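Local structure of CRISPR protein (Archaeoglobus fulgidus, 4MJK) at residues 183-196 against 239-251. The protein is probably a Cas5-family subunit of an archaeal type I-A CRISPR Cascade complex, where such proteins typically take part in binding the crRNA. Residues are numbered along the deposited sequence; the frame is centred on the assembly and turned at random.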
# COMPACT_ATOMS: atom_id res chain seq x y z
N GLU A 183 12.45 -4.06 28.51
CA GLU A 183 11.99 -4.60 29.79
C GLU A 183 13.08 -4.37 30.82
O GLU A 183 14.17 -3.91 30.50
CB GLU A 183 11.65 -6.09 29.66
CG GLU A 183 10.60 -6.41 28.59
CD GLU A 183 9.19 -5.92 28.96
OE1 GLU A 183 8.98 -5.47 30.11
OE2 GLU A 183 8.29 -6.00 28.08
N ASP A 184 12.81 -4.69 32.08
CA ASP A 184 13.79 -4.42 33.13
C ASP A 184 15.08 -5.16 32.82
O ASP A 184 15.07 -6.35 32.51
CB ASP A 184 13.25 -4.82 34.51
CG ASP A 184 13.79 -3.92 35.61
OD1 ASP A 184 15.02 -3.72 35.67
OD2 ASP A 184 12.98 -3.41 36.41
N GLY A 185 16.19 -4.43 32.88
CA GLY A 185 17.48 -4.98 32.50
C GLY A 185 17.98 -4.30 31.24
O GLY A 185 19.17 -4.35 30.90
N VAL A 186 17.06 -3.65 30.53
CA VAL A 186 17.42 -2.91 29.33
C VAL A 186 17.07 -1.46 29.57
O VAL A 186 15.92 -1.15 29.88
CB VAL A 186 16.65 -3.44 28.10
CG1 VAL A 186 16.96 -2.58 26.87
CG2 VAL A 186 17.00 -4.90 27.84
N GLU A 187 18.06 -0.57 29.47
CA GLU A 187 17.80 0.84 29.70
C GLU A 187 18.31 1.72 28.57
O GLU A 187 19.50 1.73 28.26
CB GLU A 187 18.47 1.29 31.01
CG GLU A 187 18.24 2.75 31.32
CD GLU A 187 18.81 3.17 32.67
OE1 GLU A 187 18.19 2.89 33.72
OE2 GLU A 187 19.89 3.79 32.68
N LEU A 188 17.39 2.47 27.95
CA LEU A 188 17.76 3.43 26.92
C LEU A 188 18.40 4.66 27.58
O LEU A 188 17.69 5.53 28.07
CB LEU A 188 16.53 3.83 26.10
CG LEU A 188 16.79 4.19 24.63
CD1 LEU A 188 15.46 4.35 23.86
CD2 LEU A 188 17.68 5.44 24.52
N ARG A 189 19.73 4.72 27.57
CA ARG A 189 20.48 5.79 28.24
C ARG A 189 20.42 7.15 27.54
O ARG A 189 20.33 8.22 28.18
CB ARG A 189 21.95 5.37 28.41
CG ARG A 189 22.13 4.11 29.24
CD ARG A 189 21.81 4.39 30.71
NE ARG A 189 22.70 5.41 31.25
CZ ARG A 189 22.47 6.15 32.33
NH1 ARG A 189 21.36 6.00 33.05
NH2 ARG A 189 23.37 7.05 32.69
N GLY A 190 20.47 7.12 26.21
CA GLY A 190 20.38 8.32 25.41
C GLY A 190 20.06 8.03 23.95
O GLY A 190 20.57 7.08 23.36
N ILE A 191 19.20 8.85 23.37
CA ILE A 191 18.91 8.75 21.94
C ILE A 191 19.94 9.58 21.19
O ILE A 191 20.08 10.79 21.44
CB ILE A 191 17.51 9.28 21.63
CG1 ILE A 191 16.47 8.34 22.26
CG2 ILE A 191 17.31 9.45 20.09
CD1 ILE A 191 15.05 8.82 22.14
N LEU A 192 20.69 8.94 20.30
CA LEU A 192 21.70 9.66 19.50
C LEU A 192 21.11 10.29 18.23
O LEU A 192 21.48 11.40 17.85
CB LEU A 192 22.85 8.72 19.12
CG LEU A 192 23.60 8.11 20.31
CD1 LEU A 192 24.52 6.98 19.84
CD2 LEU A 192 24.39 9.20 21.03
N SER A 193 20.21 9.56 17.57
CA SER A 193 19.48 10.13 16.43
C SER A 193 18.02 9.71 16.48
O SER A 193 17.67 8.57 16.84
CB SER A 193 20.12 9.78 15.10
OG SER A 193 20.39 8.40 15.04
N GLN A 194 17.16 10.66 16.13
CA GLN A 194 15.77 10.63 16.53
C GLN A 194 14.79 9.73 15.82
O GLN A 194 14.98 9.29 14.68
CB GLN A 194 15.16 12.03 16.58
CG GLN A 194 15.32 12.68 17.94
CD GLN A 194 14.57 11.96 19.03
OE1 GLN A 194 13.84 10.99 18.77
NE2 GLN A 194 14.71 12.43 20.26
N ARG A 195 13.72 9.56 16.58
CA ARG A 195 12.58 8.72 16.33
C ARG A 195 12.80 7.30 16.81
O ARG A 195 13.23 6.41 16.07
CB ARG A 195 12.05 8.87 14.91
CG ARG A 195 11.27 10.17 14.75
CD ARG A 195 10.02 10.14 15.61
NE ARG A 195 8.83 9.96 14.78
CZ ARG A 195 7.66 9.51 15.21
NH1 ARG A 195 7.49 9.17 16.48
NH2 ARG A 195 6.65 9.39 14.36
N TRP A 196 12.49 7.13 18.09
CA TRP A 196 12.34 5.83 18.71
C TRP A 196 10.96 5.76 19.36
O TRP A 196 10.70 6.39 20.39
CB TRP A 196 13.43 5.61 19.74
CG TRP A 196 14.76 5.38 19.09
CD1 TRP A 196 15.67 6.33 18.69
CD2 TRP A 196 15.30 4.11 18.70
NE1 TRP A 196 16.76 5.73 18.11
CE2 TRP A 196 16.56 4.37 18.10
CE3 TRP A 196 14.86 2.78 18.82
CZ2 TRP A 196 17.37 3.34 17.62
CZ3 TRP A 196 15.67 1.77 18.35
CH2 TRP A 196 16.92 2.06 17.76
N THR A 239 19.89 7.26 10.05
CA THR A 239 19.42 6.05 10.70
C THR A 239 19.26 6.27 12.22
O THR A 239 20.20 6.68 12.89
CB THR A 239 20.38 4.88 10.42
OG1 THR A 239 20.14 3.81 11.34
CG2 THR A 239 21.82 5.34 10.57
N PRO A 240 18.05 6.04 12.75
CA PRO A 240 17.90 6.22 14.20
C PRO A 240 18.91 5.37 14.98
O PRO A 240 19.17 4.23 14.62
CB PRO A 240 16.47 5.74 14.45
CG PRO A 240 15.76 6.08 13.16
CD PRO A 240 16.77 5.74 12.09
N GLU A 241 19.47 5.95 16.03
CA GLU A 241 20.48 5.25 16.81
C GLU A 241 20.34 5.63 18.28
O GLU A 241 20.00 6.77 18.61
CB GLU A 241 21.88 5.64 16.32
CG GLU A 241 23.00 4.81 16.90
CD GLU A 241 24.35 5.15 16.28
OE1 GLU A 241 24.40 6.05 15.40
OE2 GLU A 241 25.36 4.52 16.66
N CYS A 242 20.57 4.67 19.17
CA CYS A 242 20.60 5.00 20.59
C CYS A 242 21.66 4.23 21.37
O CYS A 242 22.16 3.18 20.94
CB CYS A 242 19.23 4.81 21.23
SG CYS A 242 18.72 3.13 21.16
N LEU A 243 22.00 4.78 22.54
CA LEU A 243 22.87 4.12 23.49
C LEU A 243 22.03 3.37 24.51
O LEU A 243 21.10 3.93 25.11
CB LEU A 243 23.74 5.15 24.20
CG LEU A 243 24.71 5.90 23.29
CD1 LEU A 243 25.29 7.12 24.02
CD2 LEU A 243 25.82 4.97 22.82
N VAL A 244 22.32 2.10 24.70
CA VAL A 244 21.49 1.28 25.57
C VAL A 244 22.36 0.51 26.54
O VAL A 244 23.40 -0.04 26.15
CB VAL A 244 20.64 0.28 24.75
CG1 VAL A 244 19.76 -0.53 25.66
CG2 VAL A 244 19.78 1.04 23.73
N GLU A 245 21.95 0.50 27.80
CA GLU A 245 22.63 -0.29 28.82
C GLU A 245 21.91 -1.62 28.96
O GLU A 245 20.69 -1.66 29.15
CB GLU A 245 22.63 0.45 30.16
CG GLU A 245 23.86 0.25 31.00
CD GLU A 245 24.04 1.40 32.00
OE1 GLU A 245 23.10 1.65 32.79
OE2 GLU A 245 25.10 2.08 31.98
N VAL A 246 22.66 -2.72 28.89
CA VAL A 246 22.04 -4.04 28.86
C VAL A 246 22.60 -4.96 29.94
O VAL A 246 23.81 -5.17 30.01
CB VAL A 246 22.21 -4.69 27.46
CG1 VAL A 246 21.52 -6.04 27.39
CG2 VAL A 246 21.65 -3.75 26.38
N GLY A 247 21.72 -5.50 30.77
CA GLY A 247 22.13 -6.44 31.81
C GLY A 247 20.95 -7.30 32.23
O GLY A 247 19.93 -7.33 31.55
N GLY A 248 21.07 -8.00 33.35
CA GLY A 248 20.00 -8.85 33.83
C GLY A 248 19.80 -10.04 32.92
O GLY A 248 20.76 -10.70 32.57
N ASP A 249 18.55 -10.30 32.53
CA ASP A 249 18.25 -11.41 31.60
C ASP A 249 18.59 -11.12 30.13
O ASP A 249 18.33 -11.96 29.25
CB ASP A 249 16.76 -11.79 31.69
CG ASP A 249 16.32 -12.08 33.12
OD1 ASP A 249 17.08 -12.75 33.86
OD2 ASP A 249 15.21 -11.64 33.51
N PHE A 250 19.17 -9.96 29.84
CA PHE A 250 19.35 -9.53 28.46
C PHE A 250 20.81 -9.38 28.10
O PHE A 250 21.64 -9.11 28.97
CB PHE A 250 18.64 -8.20 28.21
CG PHE A 250 17.16 -8.28 28.36
CD1 PHE A 250 16.56 -8.08 29.60
CD2 PHE A 250 16.35 -8.58 27.27
CE1 PHE A 250 15.19 -8.17 29.75
CE2 PHE A 250 14.98 -8.68 27.40
CZ PHE A 250 14.39 -8.47 28.64
N LYS A 251 21.10 -9.55 26.82
CA LYS A 251 22.44 -9.42 26.28
C LYS A 251 22.35 -8.74 24.93
O LYS A 251 21.32 -8.81 24.27
CB LYS A 251 23.07 -10.80 26.05
CG LYS A 251 23.19 -11.69 27.29
CD LYS A 251 24.29 -11.19 28.21
CE LYS A 251 24.48 -12.12 29.39
NZ LYS A 251 25.40 -11.51 30.38
O HOH W 1 16.45 -8.73 33.52
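Glu187 and Glu245 face each other as a hydrogen-bonded antiparallel pair, Glu187 N giving to Glu245 O at 2.9 Å and Glu245 N returning the bond to Glu187 O. They belong to an antiparallel ribbon in which 186-193, an outer strand of a small three-stranded sheet, pairs with the central strand 241-246. The ribbon illustrates how bulges shift the register, the second where the chain turns a corner at Leu192, while backbone bonding continues. Arg189 and Gly190 both face Leu243, the glycine bond being weak, while Leu192 N and Ser193 N converge on Glu241 O, the latter at 3.0 Å. At this second classic bulge the Ser193 hydroxyl donates to Thr239 O (OG to O 2.8 Å), its chi1 of 49° setting OG between backbone N and carbonyl carbon. At the other end, water joins Asp184 O to Asp249 N, bridging the two turns.

Apolar contacts divide between the faces. Val186 CG2 sits over the face of the Phe250 ring, 3.7 Å from its centroid, a CH-pi contact; CG1, anti to the backbone N (chi1 176°), reaches Val244 CG1 instead. Further along, Cys242 SG lies over one face of the Trp196 indole, 3.9 Å from the six-membered ring's centroid, while Leu188 CD2 packs on Cys242 CB. Phe180 touches Val186, Leu188, Cys242 and Val244 here. On the other face Leu192 crosses Leu243 at about a right angle, CD1 meeting CG at 3.6 Å.

Charges gather on this second face. The bent Arg189 chain runs past Glu245, guanidinium and carboxylate planes nearly parallel, but no N-H points at OE1, 4.1 Å from NE. A salt bridge from Arg189 NH1 to Glu187 OE2 is modelled, though that oxygen's place is doubtful. Backbone bonds thus hold the ribbon together; Phe250 and Trp196, from beyond the paired strands, cover the face of Val186 and Cys242, and Arg189 probably offsets the acidic groups opposite only in part.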